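Side-chain contacts in AP endonuclease, family 2 (Brucella melitensis biovar Abortus, PDB 3NGF), which probably interconverts hydroxypyruvate and tartronate semialdehyde as a manganese-binding isomerase of the hyi family, built on a xylose isomerase-like TIM barrel: residues P71-W74 / A75-E78; R87-E90 / F91-V95. One frame throughout, in Å; residues are numbered along the deposited sequence.

Interaction 1 (P71-W74 / A75-E78)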
loop_
_atom_site.group_PDB
_atom_site.type_symbol
_atom_site.label_atom_id
_atom_site.label_comp_id
_atom_site.label_asym_id
_atom_site.label_seq_id
_atom_site.Cartn_x
_atom_site.Cartn_y
_atom_site.Cartn_z
ATOM N N PRO A 71 -7.880 -10.010 -3.262
ATOM C CA PRO A 71 -8.920 -9.348 -2.462
ATOM C C PRO A 71 -10.260 -10.091 -2.324
ATOM O O PRO A 71 -11.160 -9.607 -1.627
ATOM C CB PRO A 71 -9.148 -8.085 -3.260
ATOM C CG PRO A 71 -9.021 -8.536 -4.646
ATOM C CD PRO A 71 -7.925 -9.557 -4.659
ATOM N N GLY A 72 -10.386 -11.239 -2.979
ATOM C CA GLY A 72 -11.690 -11.903 -3.151
ATOM C C GLY A 72 -12.347 -11.441 -4.444
ATOM O O GLY A 72 -11.659 -11.104 -5.396
ATOM N N ASP A 73 -13.671 -11.410 -4.470
ATOM C CA ASP A 73 -14.429 -11.048 -5.671
ATOM C C ASP A 73 -14.608 -9.525 -5.754
ATOM O O ASP A 73 -15.605 -8.994 -5.282
ATOM C CB ASP A 73 -15.795 -11.746 -5.632
ATOM C CG ASP A 73 -16.568 -11.652 -6.936
ATOM O OD1 ASP A 73 -16.169 -10.907 -7.864
ATOM O OD2 ASP A 73 -17.610 -12.352 -7.016
ATOM N N TRP A 74 -13.637 -8.844 -6.349
ATOM C CA TRP A 74 -13.633 -7.364 -6.435
ATOM C C TRP A 74 -14.841 -6.813 -7.185
ATOM O O TRP A 74 -15.501 -5.864 -6.725
ATOM C CB TRP A 74 -12.360 -6.873 -7.105
ATOM C CG TRP A 74 -12.151 -5.369 -6.979
ATOM C CD1 TRP A 74 -12.621 -4.400 -7.828
ATOM C CD2 TRP A 74 -11.433 -4.681 -5.946
ATOM N NE1 TRP A 74 -12.233 -3.156 -7.387
ATOM C CE2 TRP A 74 -11.507 -3.297 -6.237
ATOM C CE3 TRP A 74 -10.746 -5.094 -4.800
ATOM C CZ2 TRP A 74 -10.916 -2.326 -5.420
ATOM C CZ3 TRP A 74 -10.149 -4.133 -4.000
ATOM C CH2 TRP A 74 -10.231 -2.763 -4.314
ATOM N N ALA A 75 -15.122 -7.412 -8.340
ATOM C CA ALA A 75 -16.299 -7.062 -9.140
ATOM C C ALA A 75 -17.587 -7.124 -8.322
ATOM O O ALA A 75 -18.484 -6.307 -8.529
ATOM C CB ALA A 75 -16.399 -7.969 -10.371
ATOM N N ALA A 76 -17.686 -8.072 -7.386
ATOM C CA ALA A 76 -18.875 -8.173 -6.525
ATOM C C ALA A 76 -18.835 -7.265 -5.287
ATOM O O ALA A 76 -19.707 -7.368 -4.422
ATOM C CB ALA A 76 -19.108 -9.621 -6.102
ATOM N N GLY A 77 -17.838 -6.382 -5.199
ATOM C CA GLY A 77 -17.730 -5.442 -4.075
ATOM C C GLY A 77 -16.824 -5.874 -2.922
ATOM O O GLY A 77 -16.723 -5.160 -1.921
ATOM N N GLU A 78 -16.179 -7.037 -3.028
ATOM C CA GLU A 78 -15.275 -7.493 -1.951
ATOM C C GLU A 78 -13.976 -6.673 -1.930
ATOM O O GLU A 78 -13.426 -6.331 -2.970
ATOM C CB GLU A 78 -14.980 -9.007 -2.055
ATOM C CG GLU A 78 -16.254 -9.816 -2.065
ATOM C CD GLU A 78 -16.069 -11.291 -1.754
ATOM O OE1 GLU A 78 -14.999 -11.868 -2.047
ATOM O OE2 GLU A 78 -17.036 -11.883 -1.246
#

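Interaction 2 (R87-E90 / F91-V95)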
loop_
_atom_site.group_PDB
_atom_site.type_symbol
_atom_site.label_atom_id
_atom_site.label_comp_id
_atom_site.label_asym_id
_atom_site.label_seq_id
_atom_site.Cartn_x
_atom_site.Cartn_y
_atom_site.Cartn_z
ATOM N N ARG A 87 -13.615 -17.184 6.378
ATOM C CA ARG A 87 -12.870 -17.159 5.127
ATOM C C ARG A 87 -11.370 -17.418 5.320
ATOM O O ARG A 87 -10.565 -17.081 4.473
ATOM C CB ARG A 87 -13.143 -15.837 4.410
ATOM C CG ARG A 87 -14.635 -15.736 4.080
ATOM C CD ARG A 87 -14.969 -14.529 3.283
ATOM N NE ARG A 87 -14.448 -14.572 1.921
ATOM C CZ ARG A 87 -14.716 -13.631 1.025
ATOM N NH1 ARG A 87 -15.518 -12.618 1.357
ATOM N NH2 ARG A 87 -14.191 -13.701 -0.197
ATOM N N GLU A 88 -11.017 -18.072 6.418
ATOM C CA GLU A 88 -9.625 -18.244 6.779
ATOM C C GLU A 88 -8.845 -19.134 5.809
ATOM O O GLU A 88 -7.720 -18.786 5.442
ATOM C CB GLU A 88 -9.483 -18.763 8.218
ATOM C CG GLU A 88 -10.028 -17.823 9.266
ATOM C CD GLU A 88 -11.494 -18.106 9.647
ATOM O OE1 GLU A 88 -12.177 -18.925 8.982
ATOM O OE2 GLU A 88 -11.951 -17.500 10.640
ATOM N N GLN A 89 -9.423 -20.266 5.389
ATOM C CA GLN A 89 -8.708 -21.153 4.462
ATOM C C GLN A 89 -8.496 -20.415 3.148
ATOM O O GLN A 89 -7.420 -20.478 2.557
ATOM C CB GLN A 89 -9.454 -22.456 4.216
ATOM C CG GLN A 89 -8.666 -23.432 3.390
ATOM C CD GLN A 89 -7.459 -23.999 4.114
ATOM O OE1 GLN A 89 -7.609 -24.736 5.082
ATOM N NE2 GLN A 89 -6.254 -23.678 3.627
ATOM N N GLU A 90 -9.520 -19.693 2.713
ATOM C CA GLU A 90 -9.414 -18.831 1.536
ATOM C C GLU A 90 -8.281 -17.805 1.671
ATOM O O GLU A 90 -7.427 -17.667 0.787
ATOM C CB GLU A 90 -10.740 -18.110 1.307
ATOM C CG GLU A 90 -10.789 -17.306 0.026
ATOM C CD GLU A 90 -12.087 -16.519 -0.116
ATOM O OE1 GLU A 90 -13.039 -16.765 0.690
ATOM O OE2 GLU A 90 -12.153 -15.686 -1.053
ATOM N N PHE A 91 -8.252 -17.100 2.795
ATOM C CA PHE A 91 -7.170 -16.168 3.055
ATOM C C PHE A 91 -5.784 -16.849 3.005
ATOM O O PHE A 91 -4.844 -16.318 2.373
ATOM C CB PHE A 91 -7.354 -15.443 4.393
ATOM C CG PHE A 91 -6.252 -14.454 4.668
ATOM C CD1 PHE A 91 -6.324 -13.152 4.177
ATOM C CD2 PHE A 91 -5.114 -14.852 5.359
ATOM C CE1 PHE A 91 -5.260 -12.246 4.394
ATOM C CE2 PHE A 91 -4.072 -13.990 5.584
ATOM C CZ PHE A 91 -4.140 -12.674 5.087
ATOM N N ARG A 92 -5.671 -18.003 3.651
ATOM C CA ARG A 92 -4.427 -18.785 3.685
ATOM C C ARG A 92 -3.974 -19.232 2.299
ATOM O O ARG A 92 -2.787 -19.091 1.939
ATOM C CB ARG A 92 -4.560 -19.992 4.606
ATOM C CG ARG A 92 -4.704 -19.580 6.078
ATOM C CD ARG A 92 -5.028 -20.767 7.029
ATOM N NE ARG A 92 -4.922 -20.282 8.399
ATOM C CZ ARG A 92 -4.217 -20.825 9.379
ATOM N NH1 ARG A 92 -3.582 -21.991 9.220
ATOM N NH2 ARG A 92 -4.180 -20.204 10.552
ATOM N N ASP A 93 -4.916 -19.713 1.509
ATOM C CA ASP A 93 -4.611 -20.083 0.136
ATOM C C ASP A 93 -4.155 -18.866 -0.682
ATOM O O ASP A 93 -3.263 -18.968 -1.515
ATOM C CB ASP A 93 -5.807 -20.759 -0.528
ATOM C CG ASP A 93 -6.127 -22.097 0.080
ATOM O OD1 ASP A 93 -5.265 -22.686 0.779
ATOM O OD2 ASP A 93 -7.249 -22.564 -0.165
ATOM N N ASN A 94 -4.743 -17.710 -0.409
ATOM C CA ASN A 94 -4.365 -16.462 -1.106
ATOM C C ASN A 94 -2.973 -15.971 -0.713
ATOM O O ASN A 94 -2.272 -15.303 -1.500
ATOM C CB ASN A 94 -5.427 -15.394 -0.840
ATOM C CG ASN A 94 -6.701 -15.607 -1.670
ATOM O OD1 ASN A 94 -6.702 -16.336 -2.664
ATOM N ND2 ASN A 94 -7.779 -14.909 -1.292
ATOM N N VAL A 95 -2.524 -16.315 0.487
ATOM C CA VAL A 95 -1.158 -16.004 0.876
ATOM C C VAL A 95 -0.140 -16.725 0.001
ATOM O O VAL A 95 0.876 -16.130 -0.367
ATOM C CB VAL A 95 -0.889 -16.298 2.369
ATOM C CG1 VAL A 95 0.636 -16.098 2.720
ATOM C CG2 VAL A 95 -1.752 -15.402 3.215
HETATM O O HOH W 1 -10.166 -15.160 -2.828
#

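Interaction 1 (P71-W74 / A75-E78)
P71 O lies 3.9 Å from E78 CB, in the loop after strand 63-68 of the TIM barrel, where W74 to G77 form a type I beta turn. G72 has backbone angles that favour glycine, and its CA lies 3.5 Å from E78 OE1. D73, centre of an inverse gamma turn, carries most of the bonding. Its N-H points almost straight at E78 OE1 (2.8 Å, 173°) and meets that oxygen from above the carboxylate plane; OE1 is also in a salt bridge with R87, so two donors grip it. D73 O takes the N-H of E78 from above its carbonyl plane and a weak bond from A76 N. With CG anti to the backbone N (chi1 -169°), the D73 carboxylate swings over A76, where OD1 accepts the amide N at 3.3 Å from well above its plane and OD2 rests against CB. W74 closes the turn through its O, bonded to G77 N at 2.8 Å. Its indole leaves the turn, taking a cation-pi contact from R79 and an edge-to-face one with F44, and comes about 10 Å from the bound manganese, measured from the side chain. On the benzo side of that indole, CE3 lies 3.5 Å from E78 O, in an oblique approach.

Interaction 2 (R87-E90 / F91-V95)
E90 and N94 run side by side, one turn apart, at the start of helix 88-104, for which R87 is the N-cap residue. E90 CB sits beside the N of the next residue, F91, and points away from residues 91-95, with CG anti to the backbone N (chi1 -174°). CG passes 4.1 Å from N94 ND2, and the extended chain then carries the carboxylate to R87. There the grip is side-on and bidentate: R87 NE bonds OE1 at 2.9 Å and R87 NH2 bonds OE2 at 3.0 Å. R87 NH2 is shared with E78, which forms a salt bridge from the preceding loop. Both E90 oxygens lie close to the guanidinium plane, although NE meets OE1 from 40° outside the carboxylate plane, whereas NH2 reaches OE2 on its syn side. OE2 also accepts from a water, which in turn accepts from N94 ND2 at 2.8 Å. Two donors on OE2 and one on OE1 thus fix the carboxylate's rotation, and the water spans a pair whose flat groups are turned 74° apart. A second i to i+4 pair lies on the exposed side: Q89, bent at chi2, brings NE2 to D93 OD1 at 3.2 Å, from above the carboxylate plane. E90 and N94 touch M81 in the preceding loop, N94 also reaches P70 beyond strand 63-68, and E88, F91 and R92 pack on the neighbouring helix 122-140.

How the interactions relate
From the N terminus, the chain leaves strand 63-68, enters the loop of interaction 1, then passes on to interaction 2 at the head of helix 88-104. The two contacts are in series, neither nesting nor crossing: each is closed within a continuous run, 71-78 or 87-95, before the next begins. Although their centres are 14 Å apart, they touch directly. R87 NH2 forms a salt bridge with E78 OE1 at 2.7 Å and also packs near G72 CA. That link spans residues 79-86 and joins the residue just after the beta turn, in the loop following the third barrel strand, to the start of the next helix.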